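Local coordinates for homoserine O-acetyltransferase (Bacillus anthracis str. 'Ames Ancestor', PDB 3I1I), which probably transfers an acetyl group from acetyl-CoA to the hydroxyl of L-homoserine, as expected of an alpha/beta-hydrolase-fold homoserine O-acetyltransferase, at residues A[15-20]-A[129-134]; A[23-28]-A[118-123]; A[31-36]-A[87-92]; A[45-50]-A[69-74]. All blocks are in the same frame, centred on the assembly; numbering follows the deposited sequence. Where two conformers were deposited one is given.

Contact 1 of 4, residues A[15-20]-A[129-134]; sequences KEYTFE and FLDVAR
Asp131, in the first turn of helix 129-142, and Glu20, just past the end of strand 10-18, account for most of the buried surface. Asp131 has CG anti to its carbonyl carbon (chi1 -72°), and its OD1 accepts two hydrogen bonds. Tyr17 OH lies 2.8 Å from Asp131 OD1 and uses the anti lone pair, with the phenol and carboxylate planes 86° apart. Glu20 N, also 2.8 Å from Asp131 OD1, takes the syn lone pair. The other oxygen, OD2, accepts from Thr128 N just ahead of the helix, so the carboxylate is gripped at both oxygens and its rotation is fixed. In the alpha/beta hydrolase fold this pins the edge strand of the central sheet, with the turn that follows it, to a helix packed on that sheet. Glu20 then doubles back: bent at chi2, it runs past Asp131 in the opposite direction and brings OE2 to Arg134 NE, 2.6 Å away, in a salt bridge. Its hydrogen bond is nearly straight (167° at the hydrogen) and lies close to the guanidinium plane. Leu130 CD1 sits over the centre of one guanidinium face, while Leu130 CD2 touches Glu20 CD at 3.8 Å. Arg134 NH1 turns to Tyr168 OH and a bound glycerol.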
loop_
_atom_site.group_PDB
_atom_site.type_symbol
_atom_site.label_atom_id
_atom_site.label_comp_id
_atom_site.label_asym_id
_atom_site.label_seq_id
_atom_site.Cartn_x
_atom_site.Cartn_y
_atom_site.Cartn_z
ATOM N N LYS A 15 14.619 16.168 31.379
ATOM C CA LYS A 15 14.763 17.552 30.991
ATOM C C LYS A 15 15.519 17.615 29.679
ATOM O O LYS A 15 15.260 18.484 28.852
ATOM C CB LYS A 15 15.507 18.337 32.070
ATOM C CG LYS A 15 14.670 18.699 33.281
ATOM C CD LYS A 15 15.523 19.399 34.304
ATOM C CE LYS A 15 14.724 20.027 35.433
ATOM N NZ LYS A 15 15.628 20.179 36.629
ATOM N N GLU A 16 16.473 16.708 29.530
ATOM C CA GLU A 16 17.151 16.509 28.277
ATOM C C GLU A 16 17.425 15.026 28.082
ATOM O O GLU A 16 18.003 14.381 28.964
ATOM C CB GLU A 16 18.494 17.258 28.254
ATOM C CG GLU A 16 18.425 18.794 28.307
ATOM C CD GLU A 16 17.564 19.431 27.202
ATOM O OE1 GLU A 16 17.299 18.798 26.153
ATOM O OE2 GLU A 16 17.148 20.592 27.409
ATOM N N TYR A 17 17.019 14.491 26.933
ATOM C CA TYR A 17 17.409 13.160 26.533
ATOM C C TYR A 17 18.157 13.212 25.174
ATOM O O TYR A 17 17.732 13.868 24.230
ATOM C CB TYR A 17 16.190 12.225 26.483
ATOM C CG TYR A 17 16.523 10.926 25.807
ATOM C CD1 TYR A 17 17.335 9.999 26.431
ATOM C CD2 TYR A 17 16.107 10.672 24.510
ATOM C CE1 TYR A 17 17.684 8.825 25.804
ATOM C CE2 TYR A 17 16.462 9.503 23.859
ATOM C CZ TYR A 17 17.249 8.578 24.508
ATOM O OH TYR A 17 17.641 7.427 23.869
ATOM N N THR A 18 19.282 12.516 25.081
ATOM C CA THR A 18 20.003 12.434 23.823
ATOM C C THR A 18 19.673 11.149 23.071
ATOM O O THR A 18 19.935 10.040 23.537
ATOM C CB THR A 18 21.514 12.559 24.045
ATOM O OG1 THR A 18 21.771 13.825 24.679
ATOM C CG2 THR A 18 22.281 12.467 22.705
ATOM N N PHE A 19 19.087 11.323 21.901
ATOM C CA PHE A 19 18.684 10.205 21.047
ATOM C C PHE A 19 19.930 9.552 20.426
ATOM O O PHE A 19 21.033 10.177 20.330
ATOM C CB PHE A 19 17.746 10.697 19.928
ATOM C CG PHE A 19 16.347 11.006 20.380
ATOM C CD1 PHE A 19 15.290 10.234 19.944
ATOM C CD2 PHE A 19 16.083 12.080 21.234
ATOM C CE1 PHE A 19 13.974 10.522 20.347
ATOM C CE2 PHE A 19 14.767 12.388 21.641
ATOM C CZ PHE A 19 13.717 11.592 21.209
ATOM N N GLU A 20 19.748 8.319 19.967
ATOM C CA GLU A 20 20.830 7.562 19.360
ATOM C C GLU A 20 21.454 8.297 18.163
ATOM O O GLU A 20 22.643 8.146 17.887
ATOM C CB GLU A 20 20.331 6.170 18.964
ATOM C CG GLU A 20 20.094 5.243 20.190
ATOM C CD GLU A 20 21.401 4.904 20.946
ATOM O OE1 GLU A 20 22.460 4.778 20.273
ATOM O OE2 GLU A 20 21.371 4.757 22.204
ATOM N N PHE A 129 13.811 1.764 18.680
ATOM C CA PHE A 129 13.358 1.090 19.878
ATOM C C PHE A 129 14.445 0.973 20.896
ATOM O O PHE A 129 14.178 0.691 22.047
ATOM C CB PHE A 129 12.692 -0.255 19.545
ATOM C CG PHE A 129 11.380 -0.074 18.797
ATOM C CD1 PHE A 129 10.326 0.641 19.384
ATOM C CD2 PHE A 129 11.220 -0.542 17.505
ATOM C CE1 PHE A 129 9.140 0.873 18.700
ATOM C CE2 PHE A 129 10.028 -0.310 16.818
ATOM C CZ PHE A 129 8.990 0.413 17.420
ATOM N N LEU A 130 15.683 1.245 20.496
ATOM C CA LEU A 130 16.751 1.387 21.474
ATOM C C LEU A 130 16.575 2.699 22.268
ATOM O O LEU A 130 16.776 2.708 23.502
ATOM C CB LEU A 130 18.104 1.280 20.831
ATOM C CG LEU A 130 19.317 1.524 21.727
ATOM C CD1 LEU A 130 19.239 0.723 23.019
ATOM C CD2 LEU A 130 20.608 1.210 20.894
ATOM N N ASP A 131 16.145 3.770 21.598
ATOM C CA ASP A 131 15.831 5.026 22.315
ATOM C C ASP A 131 14.788 4.802 23.393
ATOM O O ASP A 131 14.949 5.294 24.508
ATOM C CB ASP A 131 15.359 6.107 21.377
ATOM C CG ASP A 131 16.483 6.651 20.516
ATOM O OD1 ASP A 131 17.500 7.048 21.109
ATOM O OD2 ASP A 131 16.366 6.675 19.264
ATOM N N VAL A 132 13.768 3.989 23.091
ATOM C CA VAL A 132 12.737 3.693 24.060
ATOM C C VAL A 132 13.301 2.895 25.275
ATOM O O VAL A 132 12.978 3.194 26.434
ATOM C CB VAL A 132 11.507 3.002 23.415
ATOM C CG1 VAL A 132 10.546 2.490 24.488
ATOM C CG2 VAL A 132 10.790 3.977 22.397
ATOM N N ALA A 133 14.153 1.920 24.997
ATOM C CA ALA A 133 14.806 1.130 26.016
ATOM C C ALA A 133 15.707 2.048 26.899
ATOM O O ALA A 133 15.730 1.904 28.118
ATOM C CB ALA A 133 15.622 -0.003 25.352
ATOM N N ARG A 134 16.414 3.004 26.301
ATOM C CA ARG A 134 17.259 3.900 27.104
ATOM C C ARG A 134 16.419 4.782 28.038
ATOM O O ARG A 134 16.781 4.972 29.195
ATOM C CB ARG A 134 18.161 4.770 26.239
ATOM C CG ARG A 134 19.066 3.964 25.266
ATOM C CD ARG A 134 20.495 4.318 25.505
ATOM N NE ARG A 134 21.460 3.723 24.565
ATOM C CZ ARG A 134 22.216 2.645 24.815
ATOM N NH1 ARG A 134 22.125 1.957 25.971
ATOM N NH2 ARG A 134 23.068 2.244 23.881
#

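Contact 2 of 4, residues A[23-28]-A[118-123]; sequences RTIPVQ and DEYAMD
From its CB, which points toward residues 118-123, the Arg23 side chain sets out with CG anti to the backbone N (chi1 -178°) and bends once, at chi2 (78°). The aliphatic part carries the guanidinium across the gap between the backbones, where Arg23 CA and Asp123 CA are 10.7 Å apart. At the tip the two terminal nitrogens part company. NH1 donates to the carbonyl of Asp123, with Arg23 NH1 2.9 Å from Asp123 O; the bond is almost straight at the hydrogen (169°), nearly along the C=O axis and in the guanidinium plane. NH2 turns to the carboxylate of the same residue, and Arg23 NH2 to Asp123 OD2, 3.0 Å, is a salt bridge whose hydrogen bond is weak. NH2 also lies 3.9 Å from Tyr120 CE1, at the edge of the ring. Beside this polar grip, Tyr120 meets Ile25 tip to tip: its OH is 3.5 Å from Ile25 CB, and Ile25 CD1 is 4.1 Å from Tyr120 CZ. The same hydroxyl donates to a water, 2.8 Å from Tyr120 OH, which in turn donates to Pro26 O. Together these contacts hold the long excursion between strand 87-91 and helix 129-142 against the N-terminal antiparallel strands of the alpha/beta hydrolase sheet.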
loop_
_atom_site.group_PDB
_atom_site.type_symbol
_atom_site.label_atom_id
_atom_site.label_comp_id
_atom_site.label_asym_id
_atom_site.label_seq_id
_atom_site.Cartn_x
_atom_site.Cartn_y
_atom_site.Cartn_z
ATOM N N ARG A 23 20.443 13.801 18.514
ATOM C CA ARG A 23 19.579 14.939 18.822
ATOM C C ARG A 23 19.243 14.966 20.345
ATOM O O ARG A 23 19.014 13.908 20.946
ATOM C CB ARG A 23 18.311 14.839 17.988
ATOM C CG ARG A 23 17.328 15.977 18.174
ATOM C CD ARG A 23 17.749 17.212 17.420
ATOM N NE ARG A 23 16.683 18.205 17.522
ATOM C CZ ARG A 23 15.578 18.223 16.779
ATOM N NH1 ARG A 23 15.375 17.318 15.818
ATOM N NH2 ARG A 23 14.668 19.161 17.005
ATOM N N THR A 24 19.242 16.159 20.965
ATOM C CA THR A 24 18.926 16.277 22.387
ATOM C C THR A 24 17.695 17.150 22.590
ATOM O O THR A 24 17.688 18.293 22.161
ATOM C CB THR A 24 20.148 16.790 23.220
ATOM O OG1 THR A 24 21.242 15.862 23.079
ATOM C CG2 THR A 24 19.802 16.912 24.708
ATOM N N ILE A 25 16.637 16.600 23.194
ATOM C CA ILE A 25 15.437 17.366 23.478
ATOM C C ILE A 25 14.870 16.877 24.813
ATOM O O ILE A 25 15.237 15.803 25.277
ATOM C CB ILE A 25 14.364 17.227 22.327
ATOM C CG1 ILE A 25 13.987 15.750 22.092
ATOM C CG2 ILE A 25 14.863 17.840 21.037
ATOM C CD1 ILE A 25 12.622 15.524 21.426
ATOM N N PRO A 26 14.031 17.688 25.467
ATOM C CA PRO A 26 13.237 17.175 26.590
ATOM C C PRO A 26 12.202 16.123 26.137
ATOM O O PRO A 26 11.568 16.269 25.084
ATOM C CB PRO A 26 12.501 18.431 27.138
ATOM C CG PRO A 26 13.202 19.609 26.561
ATOM C CD PRO A 26 13.892 19.152 25.298
ATOM N N VAL A 27 12.007 15.112 26.972
ATOM C CA VAL A 27 11.033 14.061 26.709
ATOM C C VAL A 27 10.233 13.744 27.974
ATOM O O VAL A 27 10.710 13.960 29.083
ATOM C CB VAL A 27 11.749 12.760 26.245
ATOM C CG1 VAL A 27 12.565 13.004 24.945
ATOM C CG2 VAL A 27 12.631 12.270 27.318
ATOM N N GLN A 28 9.027 13.225 27.786
ATOM C CA GLN A 28 8.207 12.680 28.865
ATOM C C GLN A 28 7.687 11.319 28.412
ATOM O O GLN A 28 7.665 11.018 27.231
ATOM C CB GLN A 28 7.023 13.581 29.166
ATOM C CG GLN A 28 6.213 13.920 27.904
ATOM C CD GLN A 28 4.955 14.742 28.156
ATOM O OE1 GLN A 28 4.794 15.343 29.211
ATOM N NE2 GLN A 28 4.039 14.733 27.176
ATOM N N ASP A 118 6.215 26.004 18.703
ATOM C CA ASP A 118 5.484 25.273 17.674
ATOM C C ASP A 118 5.711 23.773 17.815
ATOM O O ASP A 118 6.692 23.313 18.436
ATOM C CB ASP A 118 5.961 25.694 16.283
ATOM C CG ASP A 118 5.705 27.176 15.985
ATOM O OD1 ASP A 118 4.595 27.670 16.289
ATOM O OD2 ASP A 118 6.611 27.835 15.415
ATOM N N GLU A 119 4.810 23.013 17.200
ATOM C CA GLU A 119 4.937 21.563 17.144
ATOM C C GLU A 119 6.194 21.195 16.402
ATOM O O GLU A 119 6.585 21.896 15.491
ATOM C CB GLU A 119 3.733 20.939 16.466
ATOM C CG GLU A 119 2.557 20.897 17.386
ATOM C CD GLU A 119 1.276 20.448 16.713
ATOM O OE1 GLU A 119 1.280 20.163 15.477
ATOM O OE2 GLU A 119 0.259 20.384 17.456
ATOM N N TYR A 120 6.839 20.119 16.836
ATOM C CA TYR A 120 8.012 19.588 16.154
ATOM C C TYR A 120 7.697 19.225 14.699
ATOM O O TYR A 120 8.497 19.489 13.796
ATOM C CB TYR A 120 8.515 18.331 16.865
ATOM C CG TYR A 120 9.320 18.589 18.118
ATOM C CD1 TYR A 120 10.644 18.985 18.033
ATOM C CD2 TYR A 120 8.780 18.402 19.377
ATOM C CE1 TYR A 120 11.395 19.220 19.154
ATOM C CE2 TYR A 120 9.531 18.633 20.509
ATOM C CZ TYR A 120 10.843 19.041 20.382
ATOM O OH TYR A 120 11.629 19.252 21.480
ATOM N N ALA A 121 6.539 18.605 14.486
ATOM C CA ALA A 121 6.183 18.095 13.177
ATOM C C ALA A 121 7.341 17.247 12.625
ATOM O O ALA A 121 7.947 16.481 13.378
ATOM C CB ALA A 121 5.788 19.254 12.241
HETATM N N MSE A 122 7.676 17.396 11.346
HETATM C CA MSE A 122 8.779 16.634 10.737
HETATM C C MSE A 122 10.171 17.062 11.198
HETATM O O MSE A 122 11.178 16.414 10.837
HETATM C CB MSE A 122 8.695 16.651 9.209
HETATM C CG MSE A 122 7.412 16.048 8.662
HETATM SE SE MSE A 122 6.951 14.278 9.419
HETATM C CE MSE A 122 8.572 13.326 8.911
ATOM N N ASP A 123 10.253 18.103 12.027
ATOM C CA ASP A 123 11.499 18.368 12.734
ATOM C C ASP A 123 11.717 17.406 13.917
ATOM O O ASP A 123 12.783 17.425 14.534
ATOM C CB ASP A 123 11.580 19.829 13.197
ATOM C CG ASP A 123 12.937 20.170 13.840
ATOM O OD1 ASP A 123 13.979 19.888 13.214
ATOM O OD2 ASP A 123 12.959 20.670 14.991
HETATM O O HOH W 1 10.671 18.241 23.868
#

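Contact 3 of 4, residues A[31-36]-A[87-92]; sequences YETYGT and FVICTD
In the central alpha/beta hydrolase sheet, strand 24-34 runs antiparallel to strand 87-91, which is itself parallel to strand 44-48 on its other side. The short segments lie 4.7 Å apart with directions 163° from each other. Glu32 pairs with Cys90 and Tyr34 with Val88 as hydrogen-bonded pairs, each with both N-H...O bonds: Glu32 N to Cys90 O is 3.0 Å and Val88 N to Tyr34 O 2.9 Å, the latter the straightest of the four at 171°. Between them, in the non-hydrogen-bonded Thr33-Ile89 pair, Thr33 CA closes to 3.1 Å from Val88 O as a CA-H...O contact. On the face bearing Glu32, Tyr34, Val88 and Cys90, Val88 CG1 touches the edge of the Tyr34 ring, 3.7 Å from CD2. Tyr34 OH donates to Glu32 OE2, 2.7 Å away, arriving from above the carboxylate plane; that buried carboxylate is further satisfied by Tyr61, His56 and Ser55. On the other face Tyr31 leads away from the contact, and its hydroxyl bonds Glu301 of the second subunit. Phe87, with CG anti to its backbone N (chi1 179°), carries its ring across to residues 33-36, where CE1 comes 3.6 Å from Thr33 OG1 and CD1 3.5 Å from Gly35 O.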
loop_
_atom_site.group_PDB
_atom_site.type_symbol
_atom_site.label_atom_id
_atom_site.label_comp_id
_atom_site.label_asym_id
_atom_site.label_seq_id
_atom_site.Cartn_x
_atom_site.Cartn_y
_atom_site.Cartn_z
ATOM N N TYR A 31 3.541 6.076 32.310
ATOM C CA TYR A 31 3.690 4.669 32.669
ATOM C C TYR A 31 2.682 4.298 33.723
ATOM O O TYR A 31 1.968 5.161 34.239
ATOM C CB TYR A 31 5.096 4.347 33.173
ATOM C CG TYR A 31 5.477 4.955 34.505
ATOM C CD1 TYR A 31 5.407 4.217 35.662
ATOM C CD2 TYR A 31 5.965 6.260 34.596
ATOM C CE1 TYR A 31 5.759 4.766 36.891
ATOM C CE2 TYR A 31 6.352 6.816 35.839
ATOM C CZ TYR A 31 6.240 6.067 36.976
ATOM O OH TYR A 31 6.599 6.579 38.213
ATOM N N GLU A 32 2.618 3.012 34.032
ATOM C CA GLU A 32 1.709 2.553 35.040
ATOM C C GLU A 32 2.254 1.250 35.564
ATOM O O GLU A 32 3.035 0.619 34.875
ATOM C CB GLU A 32 0.288 2.433 34.468
ATOM C CG GLU A 32 0.062 1.271 33.517
ATOM C CD GLU A 32 -1.222 1.414 32.747
ATOM O OE1 GLU A 32 -1.320 2.421 32.015
ATOM O OE2 GLU A 32 -2.118 0.511 32.855
ATOM N N THR A 33 1.874 0.869 36.784
ATOM C CA THR A 33 2.435 -0.305 37.465
ATOM C C THR A 33 1.314 -1.109 38.109
ATOM O O THR A 33 0.244 -0.593 38.390
ATOM C CB THR A 33 3.480 0.087 38.576
ATOM O OG1 THR A 33 2.797 0.583 39.749
ATOM C CG2 THR A 33 4.492 1.148 38.072
ATOM N N TYR A 34 1.574 -2.384 38.341
ATOM C CA TYR A 34 0.633 -3.281 38.955
ATOM C C TYR A 34 1.401 -4.148 39.956
ATOM O O TYR A 34 2.577 -4.436 39.767
ATOM C CB TYR A 34 -0.057 -4.185 37.928
ATOM C CG TYR A 34 -0.287 -3.579 36.561
ATOM C CD1 TYR A 34 -1.331 -2.682 36.329
ATOM C CD2 TYR A 34 0.510 -3.932 35.473
ATOM C CE1 TYR A 34 -1.548 -2.124 35.050
ATOM C CE2 TYR A 34 0.288 -3.382 34.203
ATOM C CZ TYR A 34 -0.735 -2.482 33.998
ATOM O OH TYR A 34 -0.957 -1.952 32.732
ATOM N N GLY A 35 0.727 -4.577 41.024
ATOM C CA GLY A 35 1.405 -5.335 42.083
ATOM C C GLY A 35 2.296 -4.474 42.974
ATOM O O GLY A 35 2.231 -3.247 42.945
ATOM N N THR A 36 3.151 -5.145 43.740
ATOM C CA THR A 36 3.921 -4.526 44.795
ATOM C C THR A 36 5.400 -4.851 44.671
ATOM O O THR A 36 5.797 -6.019 44.569
ATOM C CB THR A 36 3.415 -5.038 46.175
ATOM O OG1 THR A 36 2.006 -4.864 46.236
ATOM C CG2 THR A 36 4.042 -4.293 47.359
ATOM N N PHE A 87 6.065 -7.139 40.550
ATOM C CA PHE A 87 5.769 -5.736 40.360
ATOM C C PHE A 87 5.927 -5.501 38.862
ATOM O O PHE A 87 7.032 -5.616 38.330
ATOM C CB PHE A 87 6.765 -4.902 41.161
ATOM C CG PHE A 87 6.563 -3.438 41.030
ATOM C CD1 PHE A 87 5.388 -2.856 41.474
ATOM C CD2 PHE A 87 7.526 -2.650 40.473
ATOM C CE1 PHE A 87 5.181 -1.510 41.363
ATOM C CE2 PHE A 87 7.337 -1.280 40.356
ATOM C CZ PHE A 87 6.157 -0.708 40.805
ATOM N N VAL A 88 4.840 -5.171 38.176
ATOM C CA VAL A 88 4.853 -5.087 36.718
ATOM C C VAL A 88 4.775 -3.642 36.262
ATOM O O VAL A 88 3.946 -2.896 36.768
ATOM C CB VAL A 88 3.670 -5.881 36.125
ATOM C CG1 VAL A 88 3.611 -5.741 34.579
ATOM C CG2 VAL A 88 3.730 -7.344 36.567
ATOM N N ILE A 89 5.652 -3.239 35.327
ATOM C CA ILE A 89 5.668 -1.871 34.801
ATOM C C ILE A 89 5.450 -1.881 33.286
ATOM O O ILE A 89 5.903 -2.776 32.580
ATOM C CB ILE A 89 7.043 -1.172 35.024
ATOM C CG1 ILE A 89 7.501 -1.320 36.473
ATOM C CG2 ILE A 89 6.992 0.333 34.567
ATOM C CD1 ILE A 89 8.975 -0.880 36.728
ATOM N N CYS A 90 4.774 -0.860 32.785
ATOM C CA CYS A 90 4.619 -0.675 31.359
ATOM C C CYS A 90 4.586 0.799 31.077
ATOM O O CYS A 90 3.969 1.541 31.816
ATOM C CB CYS A 90 3.310 -1.316 30.928
ATOM S SG CYS A 90 3.118 -1.359 29.123
ATOM N N THR A 91 5.197 1.206 29.980
ATOM C CA THR A 91 5.398 2.609 29.654
ATOM C C THR A 91 4.858 2.949 28.256
ATOM O O THR A 91 4.755 2.075 27.402
ATOM C CB THR A 91 6.924 2.941 29.681
ATOM O OG1 THR A 91 7.586 2.221 28.638
ATOM C CG2 THR A 91 7.573 2.563 31.035
ATOM N N ASP A 92 4.541 4.217 28.015
ATOM C CA ASP A 92 4.182 4.666 26.682
ATOM C C ASP A 92 5.448 4.881 25.815
ATOM O O ASP A 92 6.376 5.540 26.234
ATOM C CB ASP A 92 3.456 6.020 26.716
ATOM C CG ASP A 92 2.119 5.994 27.440
ATOM O OD1 ASP A 92 1.352 5.012 27.326
ATOM O OD2 ASP A 92 1.831 7.031 28.085
#

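Contact 4 of 4, residues A[45-50]-A[69-74]; sequences ILICHY and GWWDGL
Aromatic packing dominates this buried contact between the end of strand 44-48 and the loop 69-74. Trp70 has the largest buried area, and its CG occupies the crowded position between backbone N and carbonyl carbon (chi1 55°), which directs the indole at residues 47-50. Tyr50, in the same kind of rotamer (chi1 58°), meets it in a T-shaped arrangement: the edge of the Tyr50 ring, at CE2, points at the face of the indole, with planes at 79° and the centroids of the phenol and the six-membered ring 5.3 Å apart. The closest atoms of this ring pair are Tyr50 CE2 and Trp70 CE3, at 3.7 Å.

Aliphatic groups also touch the indole. Ile47 CG2, anti to its backbone N, reaches Trp70 CH2 at 3.6 Å and also Trp71 CE3 at 4.0 Å, so one methyl serves both tryptophans. His49 CB lies 3.5 Å from Trp70 CZ2. Within the loop, Trp71 is sandwiched, with Trp70 CZ3 over one face and Leu74 CD1 over the centre of the other.

No hydrogen bond crosses between the segments. His49 ND1 donates to Tyr50 O at 2.7 Å, in the imidazole plane, and NE2 accepts from Asn93 N. The contact therefore probably coheres mainly by dispersion, with a contribution from the ring edge, while NE1 bonds from Trp70 to Thr54 O and from Trp71 to Gly354 O hold both indoles beside Pro154, next to the probable nucleophile elbow of the alpha/beta hydrolase fold.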
loop_
_atom_site.group_PDB
_atom_site.type_symbol
_atom_site.label_atom_id
_atom_site.label_comp_id
_atom_site.label_asym_id
_atom_site.label_seq_id
_atom_site.Cartn_x
_atom_site.Cartn_y
_atom_site.Cartn_z
ATOM N N ILE A 45 8.990 -6.908 36.557
ATOM C CA ILE A 45 8.820 -7.303 35.161
ATOM C C ILE A 45 8.428 -6.075 34.365
ATOM O O ILE A 45 7.445 -5.419 34.689
ATOM C CB ILE A 45 7.722 -8.370 35.013
ATOM C CG1 ILE A 45 8.099 -9.620 35.830
ATOM C CG2 ILE A 45 7.528 -8.704 33.561
ATOM C CD1 ILE A 45 7.122 -10.852 35.733
ATOM N N LEU A 46 9.200 -5.745 33.347
ATOM C CA LEU A 46 8.880 -4.629 32.473
ATOM C C LEU A 46 8.209 -5.180 31.229
ATOM O O LEU A 46 8.738 -6.096 30.630
ATOM C CB LEU A 46 10.162 -3.865 32.098
ATOM C CG LEU A 46 10.003 -2.708 31.105
ATOM C CD1 LEU A 46 9.031 -1.624 31.619
ATOM C CD2 LEU A 46 11.368 -2.141 30.728
ATOM N N ILE A 47 7.025 -4.655 30.898
ATOM C CA ILE A 47 6.236 -5.001 29.710
ATOM C C ILE A 47 6.349 -3.835 28.730
ATOM O O ILE A 47 6.207 -2.672 29.104
ATOM C CB ILE A 47 4.716 -5.115 30.040
ATOM C CG1 ILE A 47 4.439 -6.135 31.146
ATOM C CG2 ILE A 47 3.889 -5.511 28.801
ATOM C CD1 ILE A 47 4.836 -7.521 30.848
ATOM N N CYS A 48 6.582 -4.139 27.464
ATOM C CA CYS A 48 6.704 -3.117 26.438
ATOM C C CYS A 48 5.555 -3.267 25.459
ATOM O O CYS A 48 5.220 -4.393 25.067
ATOM C CB CYS A 48 7.996 -3.324 25.705
ATOM S SG CYS A 48 9.417 -3.353 26.801
ATOM N N HIS A 49 4.987 -2.143 25.031
ATOM C CA HIS A 49 3.795 -2.172 24.194
ATOM C C HIS A 49 4.046 -2.192 22.678
ATOM O O HIS A 49 5.124 -1.841 22.212
ATOM C CB HIS A 49 2.803 -1.089 24.640
ATOM C CG HIS A 49 3.047 0.276 24.081
ATOM N ND1 HIS A 49 2.863 0.585 22.750
ATOM C CD2 HIS A 49 3.321 1.448 24.702
ATOM C CE1 HIS A 49 3.073 1.878 22.567
ATOM N NE2 HIS A 49 3.335 2.429 23.741
ATOM N N TYR A 50 3.052 -2.657 21.932
ATOM C CA TYR A 50 3.182 -2.820 20.486
ATOM C C TYR A 50 2.720 -1.547 19.746
ATOM O O TYR A 50 2.221 -0.613 20.366
ATOM C CB TYR A 50 2.432 -4.082 19.963
ATOM C CG TYR A 50 0.959 -4.129 20.249
ATOM C CD1 TYR A 50 0.042 -3.598 19.348
ATOM C CD2 TYR A 50 0.474 -4.673 21.442
ATOM C CE1 TYR A 50 -1.346 -3.615 19.606
ATOM C CE2 TYR A 50 -0.895 -4.709 21.718
ATOM C CZ TYR A 50 -1.794 -4.187 20.778
ATOM O OH TYR A 50 -3.126 -4.220 21.025
ATOM N N GLY A 69 -6.844 -3.504 29.737
ATOM C CA GLY A 69 -5.616 -3.318 28.995
ATOM C C GLY A 69 -5.271 -4.480 28.099
ATOM O O GLY A 69 -5.758 -5.579 28.263
ATOM N N TRP A 70 -4.374 -4.223 27.174
ATOM C CA TRP A 70 -4.214 -5.085 26.001
ATOM C C TRP A 70 -3.639 -6.506 26.254
ATOM O O TRP A 70 -3.743 -7.384 25.393
ATOM C CB TRP A 70 -3.452 -4.323 24.929
ATOM C CG TRP A 70 -2.168 -3.778 25.366
ATOM C CD1 TRP A 70 -1.917 -2.508 25.753
ATOM C CD2 TRP A 70 -0.934 -4.497 25.487
ATOM N NE1 TRP A 70 -0.598 -2.376 26.105
ATOM C CE2 TRP A 70 0.034 -3.584 25.945
ATOM C CE3 TRP A 70 -0.551 -5.814 25.225
ATOM C CZ2 TRP A 70 1.390 -3.943 26.162
ATOM C CZ3 TRP A 70 0.816 -6.182 25.429
ATOM C CH2 TRP A 70 1.755 -5.242 25.910
ATOM N N TRP A 71 -3.041 -6.736 27.416
ATOM C CA TRP A 71 -2.551 -8.069 27.810
ATOM C C TRP A 71 -3.154 -8.489 29.149
ATOM O O TRP A 71 -2.534 -9.248 29.927
ATOM C CB TRP A 71 -1.008 -8.106 27.859
ATOM C CG TRP A 71 -0.325 -8.971 26.828
ATOM C CD1 TRP A 71 -0.899 -9.582 25.756
ATOM C CD2 TRP A 71 1.077 -9.281 26.749
ATOM N NE1 TRP A 71 0.045 -10.277 25.027
ATOM C CE2 TRP A 71 1.267 -10.095 25.607
ATOM C CE3 TRP A 71 2.193 -8.937 27.526
ATOM C CZ2 TRP A 71 2.509 -10.597 25.239
ATOM C CZ3 TRP A 71 3.444 -9.435 27.163
ATOM C CH2 TRP A 71 3.591 -10.260 26.026
ATOM N N ASP A 72 -4.385 -8.044 29.395
ATOM C CA ASP A 72 -5.034 -8.253 30.692
ATOM C C ASP A 72 -5.138 -9.717 31.053
ATOM O O ASP A 72 -4.977 -10.087 32.219
ATOM C CB ASP A 72 -6.419 -7.620 30.754
ATOM C CG ASP A 72 -6.994 -7.633 32.162
ATOM O OD1 ASP A 72 -6.559 -6.804 33.023
ATOM O OD2 ASP A 72 -7.861 -8.498 32.425
ATOM N N GLY A 73 -5.389 -10.565 30.061
ATOM C CA GLY A 73 -5.480 -11.989 30.303
ATOM C C GLY A 73 -4.224 -12.643 30.853
ATOM O O GLY A 73 -4.310 -13.707 31.457
ATOM N N LEU A 74 -3.051 -12.050 30.598
ATOM C CA LEU A 74 -1.759 -12.579 31.092
ATOM C C LEU A 74 -1.355 -12.000 32.430
ATOM O O LEU A 74 -0.573 -12.611 33.149
ATOM C CB LEU A 74 -0.613 -12.247 30.124
ATOM C CG LEU A 74 -0.227 -13.284 29.079
ATOM C CD1 LEU A 74 0.844 -12.683 28.159
ATOM C CD2 LEU A 74 0.187 -14.656 29.696
#

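Overall arrangement
From the N terminus, strand 10-18 opens the widest loop, which contact 1 closes on helix 129-142. Strand 24-34 follows and serves two contacts: its start meets residues 118-123 in contact 2, its end pairs with strand 87-91 in contact 3. Strand 44-48 opens the shortest loop, closed by contact 4. The four closures are concentric, contact 4 within 3, 3 within 2 and 2 within 1; none cross. Contacts 1 and 2 touch through Thr18 and Thr24 and through Tyr17 N and Ile25 O, 2.8 Å apart. Contacts 3 and 4 join where Ile89 bonds to Ile45 and Ile47. Thus the antiparallel edge, the parallel core, a flanking helix and two long loops are tied to one sheet.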